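Local coordinates for synaptic vesicle membrane protein VAT-1 homolog-like (Homo sapiens, PDB 4A27), which probably acts as an oxidoreductase of the quinone oxidoreductase subfamily, within the zinc-containing alcohol dehydrogenase family, at residues A[105-109]-A[290-294]; A[124-129]-A[278-282]; A[231-237]-A[272-278]. Residues are numbered along the deposited sequence.

Contact 1: A[105-109]-A[290-294]; sequences VEFVY and AGLIR. With EDO (1,2-ethanediol), chain E.
V105 and E106 form a short 3-10 turn, closed by V108 N donating to V105 O at 3.2 Å. The chain then enters the strand at V108. Facing it is the first turn of helix 290-305, with E106 and A290 the closest backbone pair (CA to CA 6.2 Å). E106, chi1 p, has its CG 3.8 Å from A290 CB. E106 O takes a weak hydrogen bond from R294 NH2 (2.7 Å). F107 CE1 lies 3.9 Å from A290 CB; the F107 ring also meets F285 edge-to-face. V108 O accepts from R294 NH1 (3.0 Å) and R294 NH2 (2.8 Å). Y109, chi1 m, sets CE1 3.7 Å from R294 NH2, over one face of the guanidinium. Y109 OH is 3.6 Å from I293 CG2. One water links Y109 OH (2.7 Å), E106 O (2.8 Å) and A290 O (2.6 Å). R294 extends t, t, then bends m at chi3. R294 NE donates a very short hydrogen bond to ethanediol O1 (2.3 Å). The contact joins the GroES-like and Rossmann-type parts. Its chemistry is an arginine reading main-chain carbonyls, so the polar link depends on where the backbone places E106 O and V108 O, not on acidic side chains.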
# COMPACT_ATOMS: atom_id res chain seq x y z
N VAL A 105 9.91 12.99 25.74
CA VAL A 105 8.85 12.18 26.29
C VAL A 105 7.97 11.50 25.21
O VAL A 105 7.35 10.47 25.48
CB VAL A 105 7.94 13.02 27.24
CG1 VAL A 105 7.07 13.99 26.41
CG2 VAL A 105 7.09 12.14 28.14
N GLU A 106 7.92 12.05 23.99
CA GLU A 106 7.09 11.45 22.96
C GLU A 106 7.63 10.08 22.52
O GLU A 106 6.88 9.32 21.94
CB GLU A 106 6.82 12.36 21.74
CG GLU A 106 8.01 12.85 20.98
CD GLU A 106 8.57 14.16 21.52
OE1 GLU A 106 8.27 14.52 22.70
OE2 GLU A 106 9.33 14.82 20.77
N PHE A 107 8.89 9.77 22.85
CA PHE A 107 9.48 8.49 22.52
C PHE A 107 9.52 7.48 23.67
O PHE A 107 10.22 6.46 23.58
CB PHE A 107 10.88 8.70 21.98
CG PHE A 107 10.94 9.65 20.86
CD1 PHE A 107 10.15 9.47 19.72
CD2 PHE A 107 11.76 10.77 20.94
CE1 PHE A 107 10.21 10.37 18.66
CE2 PHE A 107 11.83 11.69 19.92
CZ PHE A 107 11.06 11.50 18.77
N VAL A 108 8.76 7.74 24.72
CA VAL A 108 8.81 6.91 25.91
C VAL A 108 7.46 6.26 26.14
O VAL A 108 6.43 6.88 25.93
CB VAL A 108 9.21 7.74 27.18
CG1 VAL A 108 9.32 6.83 28.38
CG2 VAL A 108 10.52 8.47 26.94
N TYR A 109 7.47 5.02 26.61
CA TYR A 109 6.24 4.27 26.79
C TYR A 109 6.33 3.49 28.05
O TYR A 109 7.31 2.81 28.30
CB TYR A 109 5.97 3.32 25.61
CG TYR A 109 6.32 3.93 24.29
CD1 TYR A 109 5.42 4.70 23.59
CD2 TYR A 109 7.59 3.75 23.76
CE1 TYR A 109 5.78 5.28 22.38
CE2 TYR A 109 7.94 4.33 22.58
CZ TYR A 109 7.06 5.12 21.90
OH TYR A 109 7.43 5.67 20.68
N ALA A 290 5.87 10.60 15.73
CA ALA A 290 5.82 10.06 17.08
C ALA A 290 4.39 9.73 17.50
O ALA A 290 4.16 8.68 18.09
CB ALA A 290 6.42 11.06 18.06
N GLY A 291 3.44 10.61 17.19
CA GLY A 291 2.02 10.41 17.55
C GLY A 291 1.44 9.10 17.02
O GLY A 291 0.83 8.31 17.76
N LEU A 292 1.60 8.88 15.72
CA LEU A 292 1.21 7.63 15.08
C LEU A 292 1.83 6.43 15.79
O LEU A 292 1.13 5.44 16.10
CB LEU A 292 1.66 7.63 13.61
CG LEU A 292 1.42 6.30 12.89
CD1 LEU A 292 -0.09 5.96 12.86
CD2 LEU A 292 2.02 6.37 11.51
N ILE A 293 3.14 6.50 16.04
CA ILE A 293 3.87 5.37 16.61
C ILE A 293 3.32 5.05 17.99
O ILE A 293 3.20 3.89 18.36
CB ILE A 293 5.39 5.59 16.60
CG1 ILE A 293 5.91 5.57 15.14
CG2 ILE A 293 6.15 4.56 17.53
CD1 ILE A 293 5.46 4.32 14.30
N ARG A 294 2.90 6.07 18.72
CA ARG A 294 2.33 5.86 20.05
C ARG A 294 1.04 5.08 19.96
O ARG A 294 0.78 4.21 20.81
CB ARG A 294 2.09 7.19 20.78
CG ARG A 294 1.53 7.05 22.21
CD ARG A 294 1.70 8.33 23.07
NE ARG A 294 3.12 8.66 23.14
CZ ARG A 294 3.98 8.22 24.06
NH1 ARG A 294 3.59 7.50 25.09
NH2 ARG A 294 5.25 8.53 23.96
C1 EDO E . 1.93 11.57 21.76
O1 EDO E . 3.04 10.67 21.95
C2 EDO E . 2.57 12.34 20.65
O2 EDO E . 3.73 11.51 20.65
O HOH W 1 5.94 7.72 19.78

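Contact 2: A[124-129]-A[278-282]; sequences PMNFVT and FSLLN
L280 pushes its CD2 methyl against helix 124-137, 3.6 Å from T129 OG1, 3.8 Å from V128 CG1 and 3.9 Å from M125 O. This is helix-to-helix packing beside the Rossmann-type sheet: L280 begins helix 280-285, which follows the sheet strand 274-278. L280 has chi1 t and chi2 p and points toward the other helix. T129 and L280 are the nearest backbone pair, CA to CA 6.4 Å. Segment 124-129 is regular helix, with V128 N to P124 O at 3.0 Å and T129 N to M125 O at 3.1 Å. M125, m at chi1 and chi2, sets its SD 3.9 Å from L281 CD2 and 4.2 Å from L280 CD2. F278, chi1 t, is still extended and points toward the helix; F278 CE2 lies 3.9 Å from T129 CA and 4.0 Å from T129 CG2. The link is van der Waals: L280 and F278 pack on backbone as well as side-chain atoms of the helix. V128 also packs on I293 and V297 of helix 290-305. F91 of strand 87-91 touches both M125 and L280, where the GroES-like part meets the Rossmann-type part. S279 is the N-cap of helix 280-285: S279 OG accepts from N282 N at 3.2 Å. S279 N is hydrogen-bonded to OD1 of N272 of the second subunit. T129 OG1 donates to M125 O of its own helix at 2.7 Å.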
# COMPACT_ATOMS: atom_id res chain seq x y z
N PRO A 124 10.03 -2.56 21.28
CA PRO A 124 9.69 -1.45 20.37
C PRO A 124 10.17 -1.52 18.93
O PRO A 124 9.37 -1.42 18.02
CB PRO A 124 10.30 -0.20 21.04
CG PRO A 124 11.00 -0.66 22.23
CD PRO A 124 11.05 -2.14 22.26
N MET A 125 11.46 -1.67 18.69
CA MET A 125 11.93 -1.69 17.31
C MET A 125 11.24 -2.78 16.50
O MET A 125 10.64 -2.50 15.46
CB MET A 125 13.45 -1.84 17.22
CG MET A 125 14.23 -0.57 17.60
SD MET A 125 14.17 0.72 16.33
CE MET A 125 15.53 0.10 15.30
N ASN A 126 11.36 -4.03 16.98
CA ASN A 126 10.88 -5.16 16.20
C ASN A 126 9.38 -5.14 16.03
O ASN A 126 8.87 -5.35 14.89
CB ASN A 126 11.35 -6.50 16.75
CG ASN A 126 12.86 -6.71 16.64
OD1 ASN A 126 13.55 -6.02 15.92
ND2 ASN A 126 13.38 -7.69 17.37
N PHE A 127 8.64 -4.93 17.11
CA PHE A 127 7.20 -5.05 17.02
C PHE A 127 6.53 -3.84 16.35
O PHE A 127 5.54 -4.02 15.61
CB PHE A 127 6.55 -5.38 18.36
CG PHE A 127 6.67 -6.84 18.72
CD1 PHE A 127 7.85 -7.35 19.25
CD2 PHE A 127 5.61 -7.72 18.47
CE1 PHE A 127 7.99 -8.72 19.53
CE2 PHE A 127 5.73 -9.09 18.76
CZ PHE A 127 6.93 -9.58 19.30
N VAL A 128 7.06 -2.63 16.54
CA VAL A 128 6.49 -1.49 15.85
C VAL A 128 6.77 -1.65 14.34
O VAL A 128 5.93 -1.37 13.52
CB VAL A 128 7.03 -0.11 16.40
CG1 VAL A 128 6.56 1.01 15.56
CG2 VAL A 128 6.57 0.13 17.87
N THR A 129 7.96 -2.10 13.97
CA THR A 129 8.27 -2.27 12.56
C THR A 129 7.28 -3.24 11.92
O THR A 129 6.70 -2.99 10.87
CB THR A 129 9.72 -2.77 12.39
OG1 THR A 129 10.60 -1.75 12.87
CG2 THR A 129 10.08 -3.13 10.94
N PHE A 278 10.45 1.06 4.14
CA PHE A 278 10.12 1.43 5.50
C PHE A 278 11.35 1.55 6.43
O PHE A 278 12.16 0.63 6.51
CB PHE A 278 9.14 0.46 6.10
CG PHE A 278 8.71 0.85 7.49
CD1 PHE A 278 7.94 2.00 7.69
CD2 PHE A 278 9.15 0.14 8.59
CE1 PHE A 278 7.56 2.39 8.98
CE2 PHE A 278 8.77 0.51 9.88
CZ PHE A 278 7.98 1.65 10.08
N SER A 279 11.47 2.71 7.10
CA SER A 279 12.54 3.01 8.08
C SER A 279 11.90 3.61 9.30
O SER A 279 11.45 4.77 9.27
CB SER A 279 13.50 4.05 7.51
OG SER A 279 14.25 4.63 8.57
N LEU A 280 11.78 2.83 10.36
CA LEU A 280 11.16 3.34 11.58
C LEU A 280 11.93 4.55 12.16
O LEU A 280 11.32 5.48 12.67
CB LEU A 280 11.04 2.23 12.62
CG LEU A 280 10.47 2.58 13.99
CD1 LEU A 280 9.15 3.38 13.83
CD2 LEU A 280 10.24 1.28 14.84
N LEU A 281 13.25 4.48 12.18
CA LEU A 281 14.05 5.54 12.80
C LEU A 281 13.80 6.88 12.12
O LEU A 281 13.57 7.89 12.81
CB LEU A 281 15.55 5.19 12.82
CG LEU A 281 15.84 4.07 13.82
CD1 LEU A 281 17.27 3.75 13.81
CD2 LEU A 281 15.39 4.33 15.29
N ASN A 282 13.78 6.88 10.79
CA ASN A 282 13.45 8.10 10.04
C ASN A 282 12.07 8.62 10.31
O ASN A 282 11.88 9.83 10.40
CB ASN A 282 13.57 7.88 8.55
CG ASN A 282 14.99 7.76 8.10
OD1 ASN A 282 15.93 7.94 8.89
ND2 ASN A 282 15.17 7.43 6.83

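Contact 3: A[231-237]-A[272-278]; sequences LGTYILY and NKVIAGF. With EDO (1,2-ethanediol), chain C.
V274, A276 and F278 lie on the last strand of the six-stranded parallel Rossmann-type sheet, where 274-278 pairs with 232-237. The strand axes come within 4.6 Å at 22°, parallel. V274 sits opposite T233 (CA to CA 4.6 Å). V274 N donates to G232 O (3.1 Å) and V274 O accepts from Y234 N (2.9 Å). V274 CB touches T233 OG1 at 3.7 Å. A276 sits opposite I235 (CA to CA 4.7 Å). A276 N bonds Y234 O and A276 O takes L236 N, both 2.9 Å; A276 CB is 4.3 Å from I235 CG1. F278, chi1 t, has its CB 4.2 Å from I235 CG2, and F278 N bonds L236 O at 2.9 Å. These three side chains share a face with T233, I235 and Y237. I235, Y237, A276 and F278 pack on helix 124-137. V274, I275 and A276 pair antiparallel with the second subunit, extending the sheet, and V274 packs on its V274. Before the ladder, L231 N donates to N272 O at 2.7 Å.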
# COMPACT_ATOMS: atom_id res chain seq x y z
N LEU A 231 -2.18 -6.91 -7.01
CA LEU A 231 -2.41 -5.99 -5.89
C LEU A 231 -1.54 -6.28 -4.68
O LEU A 231 -1.77 -5.75 -3.65
CB LEU A 231 -3.89 -5.96 -5.47
CG LEU A 231 -4.80 -5.58 -6.65
CD1 LEU A 231 -6.27 -5.56 -6.26
CD2 LEU A 231 -4.34 -4.22 -7.21
N GLY A 232 -0.54 -7.14 -4.81
CA GLY A 232 0.35 -7.40 -3.69
C GLY A 232 1.35 -6.29 -3.41
O GLY A 232 1.63 -5.46 -4.28
N THR A 233 1.96 -6.33 -2.22
CA THR A 233 2.88 -5.27 -1.72
C THR A 233 4.21 -5.88 -1.32
O THR A 233 4.27 -6.84 -0.54
CB THR A 233 2.32 -4.58 -0.47
OG1 THR A 233 1.02 -4.05 -0.74
CG2 THR A 233 3.25 -3.45 -0.02
N TYR A 234 5.28 -5.37 -1.90
CA TYR A 234 6.62 -5.72 -1.51
C TYR A 234 7.17 -4.56 -0.66
O TYR A 234 7.11 -3.42 -1.08
CB TYR A 234 7.45 -5.96 -2.78
CG TYR A 234 8.89 -6.32 -2.54
CD1 TYR A 234 9.29 -7.63 -2.34
CD2 TYR A 234 9.86 -5.34 -2.58
CE1 TYR A 234 10.61 -7.94 -2.13
CE2 TYR A 234 11.18 -5.64 -2.41
CZ TYR A 234 11.55 -6.94 -2.17
OH TYR A 234 12.88 -7.21 -1.97
N ILE A 235 7.71 -4.88 0.52
CA ILE A 235 8.20 -3.90 1.46
C ILE A 235 9.65 -4.20 1.80
O ILE A 235 10.00 -5.31 2.27
CB ILE A 235 7.31 -3.89 2.76
CG1 ILE A 235 5.85 -3.74 2.39
CG2 ILE A 235 7.67 -2.70 3.70
CD1 ILE A 235 4.86 -3.73 3.63
N LEU A 236 10.50 -3.23 1.46
CA LEU A 236 11.90 -3.28 1.82
C LEU A 236 12.13 -2.48 3.10
O LEU A 236 11.82 -1.29 3.18
CB LEU A 236 12.76 -2.71 0.69
CG LEU A 236 14.26 -2.95 0.88
CD1 LEU A 236 14.59 -4.45 0.82
CD2 LEU A 236 15.04 -2.20 -0.16
N TYR A 237 12.68 -3.13 4.11
CA TYR A 237 12.94 -2.45 5.37
C TYR A 237 14.33 -2.75 5.90
O TYR A 237 15.02 -3.63 5.38
CB TYR A 237 11.92 -2.89 6.38
CG TYR A 237 12.08 -4.33 6.85
CD1 TYR A 237 11.51 -5.38 6.13
CD2 TYR A 237 12.77 -4.62 7.99
CE1 TYR A 237 11.60 -6.68 6.58
CE2 TYR A 237 12.91 -5.91 8.43
CZ TYR A 237 12.30 -6.93 7.73
OH TYR A 237 12.41 -8.20 8.17
N ASN A 272 0.18 -4.53 -11.79
CA ASN A 272 -0.64 -4.18 -10.65
C ASN A 272 -0.02 -4.48 -9.29
O ASN A 272 -0.64 -5.12 -8.41
CB ASN A 272 -1.99 -4.89 -10.74
CG ASN A 272 -2.85 -4.28 -11.79
OD1 ASN A 272 -3.18 -3.09 -11.73
ND2 ASN A 272 -3.24 -5.10 -12.77
N LYS A 273 1.19 -3.98 -9.12
CA LYS A 273 1.92 -4.20 -7.88
C LYS A 273 2.37 -2.92 -7.19
O LYS A 273 2.37 -1.84 -7.78
CB LYS A 273 3.07 -5.13 -8.18
CG LYS A 273 2.62 -6.59 -8.27
CD LYS A 273 3.58 -7.45 -9.07
CE LYS A 273 2.96 -8.84 -9.37
NZ LYS A 273 3.99 -9.86 -9.86
N VAL A 274 2.68 -3.09 -5.90
CA VAL A 274 2.98 -2.05 -4.95
C VAL A 274 4.38 -2.32 -4.40
O VAL A 274 4.69 -3.43 -3.97
CB VAL A 274 2.00 -2.11 -3.76
CG1 VAL A 274 2.20 -0.95 -2.82
CG2 VAL A 274 0.58 -2.15 -4.25
N ILE A 275 5.21 -1.28 -4.38
CA ILE A 275 6.50 -1.35 -3.73
C ILE A 275 6.62 -0.24 -2.72
O ILE A 275 6.30 0.89 -3.03
CB ILE A 275 7.60 -1.19 -4.74
CG1 ILE A 275 7.57 -2.39 -5.68
CG2 ILE A 275 8.96 -1.12 -4.03
CD1 ILE A 275 8.31 -2.16 -7.02
N ALA A 276 7.13 -0.58 -1.55
CA ALA A 276 7.26 0.34 -0.45
C ALA A 276 8.62 0.16 0.23
O ALA A 276 9.22 -0.91 0.18
CB ALA A 276 6.17 0.10 0.57
N GLY A 277 9.05 1.21 0.92
CA GLY A 277 10.21 1.13 1.75
C GLY A 277 9.80 1.60 3.10
O GLY A 277 8.91 2.42 3.21
N PHE A 278 10.45 1.06 4.14
CA PHE A 278 10.12 1.43 5.50
C PHE A 278 11.35 1.55 6.43
O PHE A 278 12.16 0.63 6.51
CB PHE A 278 9.14 0.46 6.10
CG PHE A 278 8.71 0.85 7.49
CD1 PHE A 278 7.94 2.00 7.69
CD2 PHE A 278 9.15 0.14 8.59
CE1 PHE A 278 7.56 2.39 8.98
CE2 PHE A 278 8.77 0.51 9.88
CZ PHE A 278 7.98 1.65 10.08
C1 EDO C . -2.02 -6.26 -0.04
O1 EDO C . -1.15 -5.80 -1.09
C2 EDO C . -1.76 -5.46 1.22
O2 EDO C . -2.93 -4.78 1.71

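How the contacts relate
Contacts 1 and 2 have centres 12 Å apart and share one apolar cluster: I293 CD1 lies 3.7 Å from V128 CG1 and 3.8 Å from L280 CD1. Contact 3 leads into contact 2 through F278, which both share, where strand 274-278 leads to helix 280-285. Their centres are 16 Å apart, and T129 CG2 is 4.3 Å from Y237 CD2. Contacts 1 and 3 do not touch; their centres are 25 Å apart and their nearest atoms about 6 Å. Across the dimer, L231 of contact 3 packs on L292, in segment 290-294 of the second subunit. The two ethanediols, at contacts 1 and 3, probably come from the crystallisation liquor and mark no established substrate site.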